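Local coordinates for conjugal transfer protein TRWB (Escherichia coli, PDB 1E9R) that acts as the coupling protein of bacterial conjugation, a ring-forming P-loop NTPase that probably uses nucleotide hydrolysis to move DNA toward the secretion channel, at residues L70-L78 with G91-R99; M169-T180 with R211-V222. All coordinates share one frame; numbering follows the deposited sequence.

Interaction 1 (L70-L78 with G91-R99)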
loop_
_atom_site.group_PDB
_atom_site.type_symbol
_atom_site.label_atom_id
_atom_site.label_comp_id
_atom_site.label_asym_id
_atom_site.label_seq_id
_atom_site.Cartn_x
_atom_site.Cartn_y
_atom_site.Cartn_z
ATOM N N LEU B 70 -17.655 32.805 -4.240
ATOM C CA LEU B 70 -17.519 33.124 -2.821
ATOM C C LEU B 70 -17.773 34.606 -2.567
ATOM O O LEU B 70 -18.367 34.969 -1.550
ATOM C CB LEU B 70 -16.128 32.766 -2.299
ATOM C CG LEU B 70 -15.993 31.385 -1.669
ATOM C CD1 LEU B 70 -16.136 30.321 -2.751
ATOM C CD2 LEU B 70 -14.646 31.280 -0.963
ATOM N N ARG B 71 -17.317 35.455 -3.490
ATOM C CA ARG B 71 -17.499 36.904 -3.371
ATOM C C ARG B 71 -18.998 37.224 -3.356
ATOM O O ARG B 71 -19.483 37.984 -2.511
ATOM C CB ARG B 71 -16.814 37.623 -4.539
ATOM C CG ARG B 71 -16.419 39.064 -4.228
ATOM C CD ARG B 71 -15.651 39.698 -5.380
ATOM N NE ARG B 71 -14.434 38.954 -5.695
ATOM C CZ ARG B 71 -14.115 38.528 -6.915
ATOM N NH1 ARG B 71 -14.931 38.776 -7.931
ATOM N NH2 ARG B 71 -12.989 37.850 -7.124
ATOM N N GLU B 72 -19.730 36.626 -4.291
ATOM C CA GLU B 72 -21.168 36.821 -4.380
ATOM C C GLU B 72 -21.886 36.381 -3.105
ATOM O O GLU B 72 -22.760 37.078 -2.593
ATOM C CB GLU B 72 -21.719 36.036 -5.563
ATOM C CG GLU B 72 -23.217 35.835 -5.490
ATOM C CD GLU B 72 -23.787 35.133 -6.707
ATOM O OE1 GLU B 72 -23.087 35.036 -7.753
ATOM O OE2 GLU B 72 -24.950 34.688 -6.603
ATOM N N LEU B 73 -21.522 35.209 -2.607
ATOM C CA LEU B 73 -22.128 34.680 -1.399
ATOM C C LEU B 73 -21.880 35.599 -0.203
ATOM O O LEU B 73 -22.790 35.881 0.575
ATOM C CB LEU B 73 -21.561 33.294 -1.107
ATOM C CG LEU B 73 -22.574 32.167 -0.972
ATOM C CD1 LEU B 73 -21.838 30.878 -0.772
ATOM C CD2 LEU B 73 -23.505 32.432 0.186
ATOM N N ALA B 74 -20.640 36.057 -0.054
ATOM C CA ALA B 74 -20.269 36.940 1.054
ATOM C C ALA B 74 -21.037 38.260 0.967
ATOM O O ALA B 74 -21.563 38.762 1.970
ATOM C CB ALA B 74 -18.765 37.202 1.024
ATOM N N TYR B 75 -21.086 38.813 -0.242
ATOM C CA TYR B 75 -21.790 40.057 -0.503
ATOM C C TYR B 75 -23.261 39.972 -0.095
ATOM O O TYR B 75 -23.741 40.765 0.711
ATOM C CB TYR B 75 -21.689 40.392 -1.985
ATOM C CG TYR B 75 -22.538 41.567 -2.401
ATOM C CD1 TYR B 75 -22.457 42.790 -1.724
ATOM C CD2 TYR B 75 -23.409 41.468 -3.485
ATOM C CE1 TYR B 75 -23.223 43.883 -2.119
ATOM C CE2 TYR B 75 -24.179 42.556 -3.893
ATOM C CZ TYR B 75 -24.084 43.758 -3.208
ATOM O OH TYR B 75 -24.850 44.832 -3.613
ATOM N N THR B 76 -23.977 39.005 -0.656
ATOM C CA THR B 76 -25.386 38.840 -0.341
ATOM C C THR B 76 -25.614 38.591 1.154
ATOM O O THR B 76 -26.677 38.902 1.693
ATOM C CB THR B 76 -25.999 37.689 -1.177
ATOM O OG1 THR B 76 -25.339 36.454 -0.885
ATOM C CG2 THR B 76 -25.842 37.983 -2.642
ATOM N N GLY B 77 -24.607 38.032 1.817
ATOM C CA GLY B 77 -24.712 37.766 3.239
ATOM C C GLY B 77 -24.532 39.055 4.010
ATOM O O GLY B 77 -25.103 39.238 5.083
ATOM N N LEU B 78 -23.723 39.956 3.464
ATOM C CA LEU B 78 -23.484 41.247 4.098
ATOM C C LEU B 78 -24.717 42.116 3.923
ATOM O O LEU B 78 -25.061 42.901 4.800
ATOM C CB LEU B 78 -22.284 41.937 3.467
ATOM C CG LEU B 78 -20.937 41.298 3.779
ATOM C CD1 LEU B 78 -19.894 41.820 2.807
ATOM C CD2 LEU B 78 -20.566 41.591 5.227
ATOM N N GLY B 91 -6.152 40.627 0.359
ATOM C CA GLY B 91 -7.140 41.598 0.803
ATOM C C GLY B 91 -8.171 42.033 -0.231
ATOM O O GLY B 91 -8.708 43.146 -0.142
ATOM N N ASP B 92 -8.458 41.169 -1.204
ATOM C CA ASP B 92 -9.436 41.480 -2.245
ATOM C C ASP B 92 -10.827 41.809 -1.689
ATOM O O ASP B 92 -11.422 42.823 -2.038
ATOM C CB ASP B 92 -9.555 40.322 -3.232
ATOM C CG ASP B 92 -10.776 40.452 -4.133
ATOM O OD1 ASP B 92 -10.873 41.462 -4.873
ATOM O OD2 ASP B 92 -11.645 39.549 -4.102
ATOM N N MET B 93 -11.351 40.948 -0.829
ATOM C CA MET B 93 -12.667 41.182 -0.252
ATOM C C MET B 93 -12.652 42.342 0.725
ATOM O O MET B 93 -13.644 43.048 0.873
ATOM C CB MET B 93 -13.166 39.918 0.450
ATOM C CG MET B 93 -13.550 38.817 -0.516
ATOM S SD MET B 93 -15.155 38.147 -0.070
ATOM C CE MET B 93 -14.762 36.337 0.015
ATOM N N LEU B 94 -11.521 42.523 1.396
ATOM C CA LEU B 94 -11.358 43.608 2.356
ATOM C C LEU B 94 -11.473 44.932 1.610
ATOM O O LEU B 94 -12.114 45.880 2.083
ATOM C CB LEU B 94 -9.978 43.522 3.025
ATOM C CG LEU B 94 -9.481 44.772 3.767
ATOM C CD1 LEU B 94 -10.363 45.047 4.980
ATOM C CD2 LEU B 94 -8.039 44.583 4.188
ATOM N N SER B 95 -10.850 44.980 0.435
ATOM C CA SER B 95 -10.855 46.176 -0.377
ATOM C C SER B 95 -12.234 46.513 -0.932
ATOM O O SER B 95 -12.517 47.671 -1.224
ATOM C CB SER B 95 -9.855 46.027 -1.521
ATOM O OG SER B 95 -10.320 45.104 -2.482
ATOM N N LYS B 96 -13.102 45.519 -1.069
ATOM C CA LYS B 96 -14.425 45.782 -1.608
ATOM C C LYS B 96 -15.532 45.784 -0.580
ATOM O O LYS B 96 -16.526 46.484 -0.754
ATOM C CB LYS B 96 -14.758 44.777 -2.710
ATOM C CG LYS B 96 -13.934 44.962 -3.963
ATOM C CD LYS B 96 -14.097 43.778 -4.892
ATOM C CE LYS B 96 -13.156 43.871 -6.092
ATOM N NZ LYS B 96 -13.219 42.630 -6.926
ATOM N N PHE B 97 -15.374 45.022 0.493
ATOM C CA PHE B 97 -16.426 44.958 1.504
ATOM C C PHE B 97 -16.031 45.439 2.893
ATOM O O PHE B 97 -16.862 45.456 3.807
ATOM C CB PHE B 97 -16.956 43.528 1.605
ATOM C CG PHE B 97 -17.366 42.941 0.287
ATOM C CD1 PHE B 97 -18.317 43.570 -0.508
ATOM C CD2 PHE B 97 -16.802 41.754 -0.159
ATOM C CE1 PHE B 97 -18.698 43.026 -1.724
ATOM C CE2 PHE B 97 -17.176 41.200 -1.375
ATOM C CZ PHE B 97 -18.128 41.839 -2.160
ATOM N N GLY B 98 -14.769 45.833 3.044
ATOM C CA GLY B 98 -14.280 46.299 4.330
ATOM C C GLY B 98 -14.840 47.631 4.804
ATOM O O GLY B 98 -14.659 48.662 4.154
ATOM N N ARG B 99 -15.523 47.604 5.946
ATOM C CA ARG B 99 -16.095 48.809 6.532
ATOM C C ARG B 99 -15.191 49.279 7.660
ATOM O O ARG B 99 -14.219 48.612 8.010
ATOM C CB ARG B 99 -17.502 48.542 7.066
ATOM C CG ARG B 99 -18.489 48.102 5.996
ATOM C CD ARG B 99 -19.655 47.362 6.638
ATOM N NE ARG B 99 -19.205 46.536 7.763
ATOM C CZ ARG B 99 -19.946 45.619 8.384
ATOM N NH1 ARG B 99 -21.195 45.385 7.996
ATOM N NH2 ARG B 99 -19.439 44.937 9.404
#
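R71 and Y75 on helix 70-78 face M93 and F97 on the short helix 92-97; the two axes run in roughly the same direction, at 37°, and come within 11.6 Å. Their closest CA pair is that of R71 and M93, 7.2 Å apart. The fold is that of a P-loop NTPase: helix 66-79 follows the probable Walker A loop and links the parallel strands 56-59 and 83-89, and helix 92-97 comes just after the second strand. The carboxylate of D88, near that strand's end, accepts bonds from the amides of M93 and L94.

Toward the sheet, M93 SD lies 3.9 Å from A74 CB, with F284 and I86 packed nearby. F97 is the main apolar group. L78 CD1 meets its root, 3.6 Å from F97 CB, while R71 CG comes to the ring edge, 3.6 Å from F97 CE2. The Y75 and F97 rings are nearly parallel (16°), but their centroids are 5.9 Å apart and they barely overlap; F425 meets both edge-to-face.

R71 reaches across because its CG is anti to the backbone N (chi1 -155°) and the chain then bends about CG-CD. Its NE gives D92 a bent salt-bridge hydrogen bond, 3.3 Å to OD2, entering on the syn lone pair and tilted out of the guanidinium plane. The carboxylate is shared between two cations, for K96 NZ, which lies over one guanidinium face of R71, also gives a weak bond of 3.3 Å to D92 OD1.

Interaction 2 (M169-T180 with R211-V222); sequences MRELFHWTTIAT and RFVLSDKLPEHV
L218 and V222 press on F173. L218 CB comes to the ring edge, 3.7 Å from F173 CD1, and V222 CG2 sits 3.5 Å from F173 CB; an F173 CG anti to the backbone N (chi1 -175°) carries the ring out so that its CD1 side meets both. Within its own helix, T177 OG1 lies over the centre of one ring face. At one end the bent chain of M169 brings CE to 3.5 Å from H221 CB and also near L218 CD2. At the other, L214 CD2 packs 3.7 Å from T176 CB.

Helix 169-178 and segment 211-217 of helix 201-217 run antiparallel, crossing at -142° with axes 8.7 Å apart, within the all-helical domain inserted between strands 103-105 and 243-247 of the nucleotide-binding fold. Helix 169-178 has a wider pi-type turn at 174-178. Next to it, R211 grips A179 O end-on with NH1 and NH2, the oxygen lying in the guanidinium plane: NH1 at 2.9 Å, NH2 closer, though doubtfully short. An alanine here takes away both nitrogens, and the turn carrying A179 O would probably be freer to shift. S195 OG of a neighbouring subunit bonds I178 O beside it.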
loop_
_atom_site.group_PDB
_atom_site.type_symbol
_atom_site.label_atom_id
_atom_site.label_comp_id
_atom_site.label_asym_id
_atom_site.label_seq_id
_atom_site.Cartn_x
_atom_site.Cartn_y
_atom_site.Cartn_z
ATOM N N MET B 169 5.716 36.587 23.275
ATOM C CA MET B 169 5.955 35.625 22.212
ATOM C C MET B 169 7.446 35.545 21.950
ATOM O O MET B 169 7.954 34.513 21.508
ATOM C CB MET B 169 5.232 36.021 20.922
ATOM C CG MET B 169 3.727 35.788 20.953
ATOM S SD MET B 169 3.286 34.125 21.484
ATOM C CE MET B 169 3.750 33.194 20.074
ATOM N N ARG B 170 8.147 36.635 22.234
ATOM C CA ARG B 170 9.583 36.685 22.031
ATOM C C ARG B 170 10.249 35.803 23.085
ATOM O O ARG B 170 11.152 35.027 22.778
ATOM C CB ARG B 170 10.060 38.133 22.133
ATOM C CG ARG B 170 11.334 38.444 21.357
ATOM C CD ARG B 170 11.236 39.810 20.669
ATOM N NE ARG B 170 10.685 39.712 19.315
ATOM C CZ ARG B 170 10.311 40.756 18.573
ATOM N NH1 ARG B 170 10.419 41.992 19.055
ATOM N NH2 ARG B 170 9.840 40.568 17.342
ATOM N N GLU B 171 9.789 35.911 24.327
ATOM C CA GLU B 171 10.329 35.100 25.421
ATOM C C GLU B 171 10.029 33.616 25.197
ATOM O O GLU B 171 10.867 32.747 25.467
ATOM C CB GLU B 171 9.729 35.534 26.766
ATOM C CG GLU B 171 10.532 36.597 27.508
ATOM C CD GLU B 171 11.905 36.095 27.936
ATOM O OE1 GLU B 171 11.962 35.131 28.743
ATOM O OE2 GLU B 171 12.924 36.663 27.462
ATOM N N LEU B 172 8.819 33.347 24.713
ATOM C CA LEU B 172 8.362 31.999 24.420
ATOM C C LEU B 172 9.243 31.406 23.329
ATOM O O LEU B 172 9.686 30.265 23.417
ATOM C CB LEU B 172 6.910 32.039 23.942
ATOM C CG LEU B 172 6.252 30.702 23.614
ATOM C CD1 LEU B 172 6.213 29.804 24.844
ATOM C CD2 LEU B 172 4.855 30.968 23.119
ATOM N N PHE B 173 9.503 32.194 22.298
ATOM C CA PHE B 173 10.330 31.725 21.204
ATOM C C PHE B 173 11.774 31.501 21.644
ATOM O O PHE B 173 12.431 30.576 21.166
ATOM C CB PHE B 173 10.283 32.728 20.056
ATOM C CG PHE B 173 11.009 32.280 18.819
ATOM C CD1 PHE B 173 10.440 31.351 17.961
ATOM C CD2 PHE B 173 12.246 32.823 18.487
ATOM C CE1 PHE B 173 11.092 30.974 16.785
ATOM C CE2 PHE B 173 12.910 32.453 17.310
ATOM C CZ PHE B 173 12.333 31.532 16.459
ATOM N N HIS B 174 12.270 32.339 22.553
ATOM C CA HIS B 174 13.649 32.205 23.020
ATOM C C HIS B 174 13.842 30.880 23.736
ATOM O O HIS B 174 14.724 30.086 23.411
ATOM C CB HIS B 174 14.017 33.342 23.983
ATOM C CG HIS B 174 15.334 33.137 24.670
ATOM N ND1 HIS B 174 16.543 33.231 24.007
ATOM C CD2 HIS B 174 15.630 32.753 25.937
ATOM C CE1 HIS B 174 17.522 32.909 24.834
ATOM N NE2 HIS B 174 16.995 32.614 26.011
ATOM N N TRP B 175 13.006 30.661 24.735
ATOM C CA TRP B 175 13.071 29.454 25.520
ATOM C C TRP B 175 12.889 28.187 24.709
ATOM O O TRP B 175 13.682 27.257 24.817
ATOM C CB TRP B 175 12.014 29.517 26.618
ATOM C CG TRP B 175 12.418 30.387 27.761
ATOM C CD1 TRP B 175 11.795 31.528 28.209
ATOM C CD2 TRP B 175 13.559 30.197 28.597
ATOM N NE1 TRP B 175 12.489 32.053 29.274
ATOM C CE2 TRP B 175 13.575 31.256 29.532
ATOM C CE3 TRP B 175 14.574 29.228 28.645
ATOM C CZ2 TRP B 175 14.568 31.372 30.503
ATOM C CZ3 TRP B 175 15.552 29.343 29.606
ATOM C CH2 TRP B 175 15.546 30.409 30.524
ATOM N N THR B 176 11.846 28.157 23.888
ATOM C CA THR B 176 11.546 26.972 23.106
ATOM C C THR B 176 12.504 26.657 21.979
ATOM O O THR B 176 12.588 25.507 21.582
ATOM C CB THR B 176 10.098 27.004 22.513
ATOM O OG1 THR B 176 9.931 28.144 21.663
ATOM C CG2 THR B 176 9.068 27.047 23.623
ATOM N N THR B 177 13.236 27.640 21.461
ATOM C CA THR B 177 14.138 27.341 20.349
ATOM C C THR B 177 15.530 27.957 20.408
ATOM O O THR B 177 16.409 27.555 19.659
ATOM C CB THR B 177 13.495 27.738 18.996
ATOM O OG1 THR B 177 13.594 29.154 18.811
ATOM C CG2 THR B 177 12.021 27.349 18.971
ATOM N N ILE B 178 15.738 28.921 21.299
ATOM C CA ILE B 178 17.037 29.584 21.392
ATOM C C ILE B 178 17.843 29.208 22.628
ATOM O O ILE B 178 19.029 28.921 22.526
ATOM C CB ILE B 178 16.890 31.129 21.363
ATOM C CG1 ILE B 178 16.135 31.568 20.108
ATOM C CG2 ILE B 178 18.264 31.772 21.373
ATOM C CD1 ILE B 178 16.832 31.208 18.824
ATOM N N ALA B 179 17.210 29.224 23.792
ATOM C CA ALA B 179 17.914 28.877 25.016
ATOM C C ALA B 179 18.568 27.522 24.807
ATOM O O ALA B 179 18.041 26.691 24.077
ATOM C CB ALA B 179 16.941 28.814 26.182
ATOM N N THR B 180 19.718 27.292 25.436
ATOM C CA THR B 180 20.392 26.007 25.278
ATOM C C THR B 180 19.522 24.910 25.870
ATOM O O THR B 180 18.653 25.158 26.711
ATOM C CB THR B 180 21.762 25.954 25.997
ATOM O OG1 THR B 180 21.553 25.921 27.411
ATOM C CG2 THR B 180 22.613 27.161 25.640
ATOM N N ARG B 211 11.433 21.246 19.709
ATOM C CA ARG B 211 12.141 22.473 19.336
ATOM C C ARG B 211 12.002 22.781 17.851
ATOM O O ARG B 211 11.728 23.913 17.457
ATOM C CB ARG B 211 13.620 22.339 19.695
ATOM C CG ARG B 211 13.856 22.086 21.170
ATOM C CD ARG B 211 14.201 23.369 21.913
ATOM N NE ARG B 211 15.642 23.580 22.002
ATOM C CZ ARG B 211 16.218 24.593 22.643
ATOM N NH1 ARG B 211 15.483 25.516 23.254
ATOM N NH2 ARG B 211 17.542 24.653 22.710
ATOM N N PHE B 212 12.199 21.765 17.028
ATOM C CA PHE B 212 12.092 21.920 15.588
ATOM C C PHE B 212 10.680 22.303 15.152
ATOM O O PHE B 212 10.504 23.205 14.340
ATOM C CB PHE B 212 12.529 20.633 14.896
ATOM C CG PHE B 212 14.003 20.521 14.726
ATOM C CD1 PHE B 212 14.720 21.548 14.115
ATOM C CD2 PHE B 212 14.681 19.388 15.156
ATOM C CE1 PHE B 212 16.086 21.446 13.931
ATOM C CE2 PHE B 212 16.060 19.277 14.976
ATOM C CZ PHE B 212 16.762 20.303 14.365
ATOM N N VAL B 213 9.669 21.624 15.678
ATOM C CA VAL B 213 8.303 21.957 15.306
ATOM C C VAL B 213 8.068 23.423 15.604
ATOM O O VAL B 213 7.649 24.173 14.736
ATOM C CB VAL B 213 7.267 21.137 16.104
ATOM C CG1 VAL B 213 5.873 21.638 15.808
ATOM C CG2 VAL B 213 7.379 19.670 15.744
ATOM N N LEU B 214 8.347 23.821 16.838
ATOM C CA LEU B 214 8.157 25.200 17.274
ATOM C C LEU B 214 8.994 26.200 16.488
ATOM O O LEU B 214 8.580 27.340 16.285
ATOM C CB LEU B 214 8.466 25.319 18.765
ATOM C CG LEU B 214 7.304 25.245 19.758
ATOM C CD1 LEU B 214 6.107 24.525 19.159
ATOM C CD2 LEU B 214 7.798 24.557 21.023
ATOM N N SER B 215 10.169 25.779 16.045
ATOM C CA SER B 215 11.015 26.662 15.259
ATOM C C SER B 215 10.320 26.942 13.924
ATOM O O SER B 215 10.513 27.997 13.326
ATOM C CB SER B 215 12.386 26.013 15.017
ATOM O OG SER B 215 12.601 25.755 13.637
ATOM N N ASP B 216 9.502 25.994 13.467
ATOM C CA ASP B 216 8.790 26.140 12.204
ATOM C C ASP B 216 7.484 26.891 12.348
ATOM O O ASP B 216 7.119 27.671 11.474
ATOM C CB ASP B 216 8.483 24.772 11.574
ATOM C CG ASP B 216 9.735 24.033 11.120
ATOM O OD1 ASP B 216 10.677 24.694 10.625
ATOM O OD2 ASP B 216 9.773 22.785 11.238
ATOM N N LYS B 217 6.785 26.660 13.451
ATOM C CA LYS B 217 5.488 27.290 13.658
ATOM C C LYS B 217 5.459 28.694 14.249
ATOM O O LYS B 217 4.702 29.547 13.787
ATOM C CB LYS B 217 4.595 26.379 14.515
ATOM C CG LYS B 217 4.492 24.955 14.014
ATOM C CD LYS B 217 4.055 24.895 12.573
ATOM C CE LYS B 217 4.225 23.498 12.013
ATOM N NZ LYS B 217 4.006 23.472 10.541
ATOM N N LEU B 218 6.288 28.936 15.254
ATOM C CA LEU B 218 6.292 30.214 15.948
ATOM C C LEU B 218 6.767 31.502 15.282
ATOM O O LEU B 218 6.211 32.567 15.552
ATOM C CB LEU B 218 7.030 30.056 17.270
ATOM C CG LEU B 218 6.348 29.100 18.248
ATOM C CD1 LEU B 218 7.146 29.006 19.546
ATOM C CD2 LEU B 218 4.943 29.595 18.522
ATOM N N PRO B 219 7.790 31.438 14.414
ATOM C CA PRO B 219 8.292 32.656 13.753
ATOM C C PRO B 219 7.306 33.825 13.520
ATOM O O PRO B 219 7.432 34.877 14.153
ATOM C CB PRO B 219 8.893 32.112 12.463
ATOM C CG PRO B 219 9.500 30.811 12.938
ATOM C CD PRO B 219 8.396 30.232 13.819
ATOM N N GLU B 220 6.330 33.645 12.631
ATOM C CA GLU B 220 5.359 34.701 12.340
ATOM C C GLU B 220 4.530 35.147 13.546
ATOM O O GLU B 220 4.002 36.255 13.569
ATOM C CB GLU B 220 4.433 34.258 11.215
ATOM C CG GLU B 220 5.142 34.025 9.897
ATOM C CD GLU B 220 5.996 35.214 9.463
ATOM O OE1 GLU B 220 5.524 36.368 9.573
ATOM O OE2 GLU B 220 7.136 34.993 9.000
ATOM N N HIS B 221 4.409 34.285 14.544
ATOM C CA HIS B 221 3.659 34.622 15.747
ATOM C C HIS B 221 4.485 35.624 16.539
ATOM O O HIS B 221 3.949 36.469 17.260
ATOM C CB HIS B 221 3.449 33.375 16.614
ATOM C CG HIS B 221 2.447 32.408 16.068
ATOM N ND1 HIS B 221 1.136 32.378 16.489
ATOM C CD2 HIS B 221 2.565 31.432 15.135
ATOM C CE1 HIS B 221 0.487 31.424 15.844
ATOM N NE2 HIS B 221 1.331 30.835 15.016
ATOM N N VAL B 222 5.801 35.507 16.404
ATOM C CA VAL B 222 6.723 36.367 17.123
ATOM C C VAL B 222 6.753 37.756 16.514
ATOM O O VAL B 222 6.694 38.754 17.228
ATOM C CB VAL B 222 8.166 35.782 17.114
ATOM C CG1 VAL B 222 9.098 36.703 17.883
ATOM C CG2 VAL B 222 8.183 34.388 17.734
#

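Overall arrangement
Both contacts pair helices and both are partly buried, but they share no element: their nearest atoms are about 15 Å apart and their centres about 35 Å. Interaction 1 lies nearer the middle of the chain, on the mixed sheet of the nucleotide-binding fold, and touches no other subunit. Interaction 2 lies farther out, in the helical insertion that follows it in sequence, where a neighbouring subunit meets its edge. Its interface is larger, and its apolar centre gives way to an arginine on a backbone carbonyl. Interaction 1 instead has a salt-bridge network of side chains at one end of an aromatic and aliphatic patch, close to the probable P-loop.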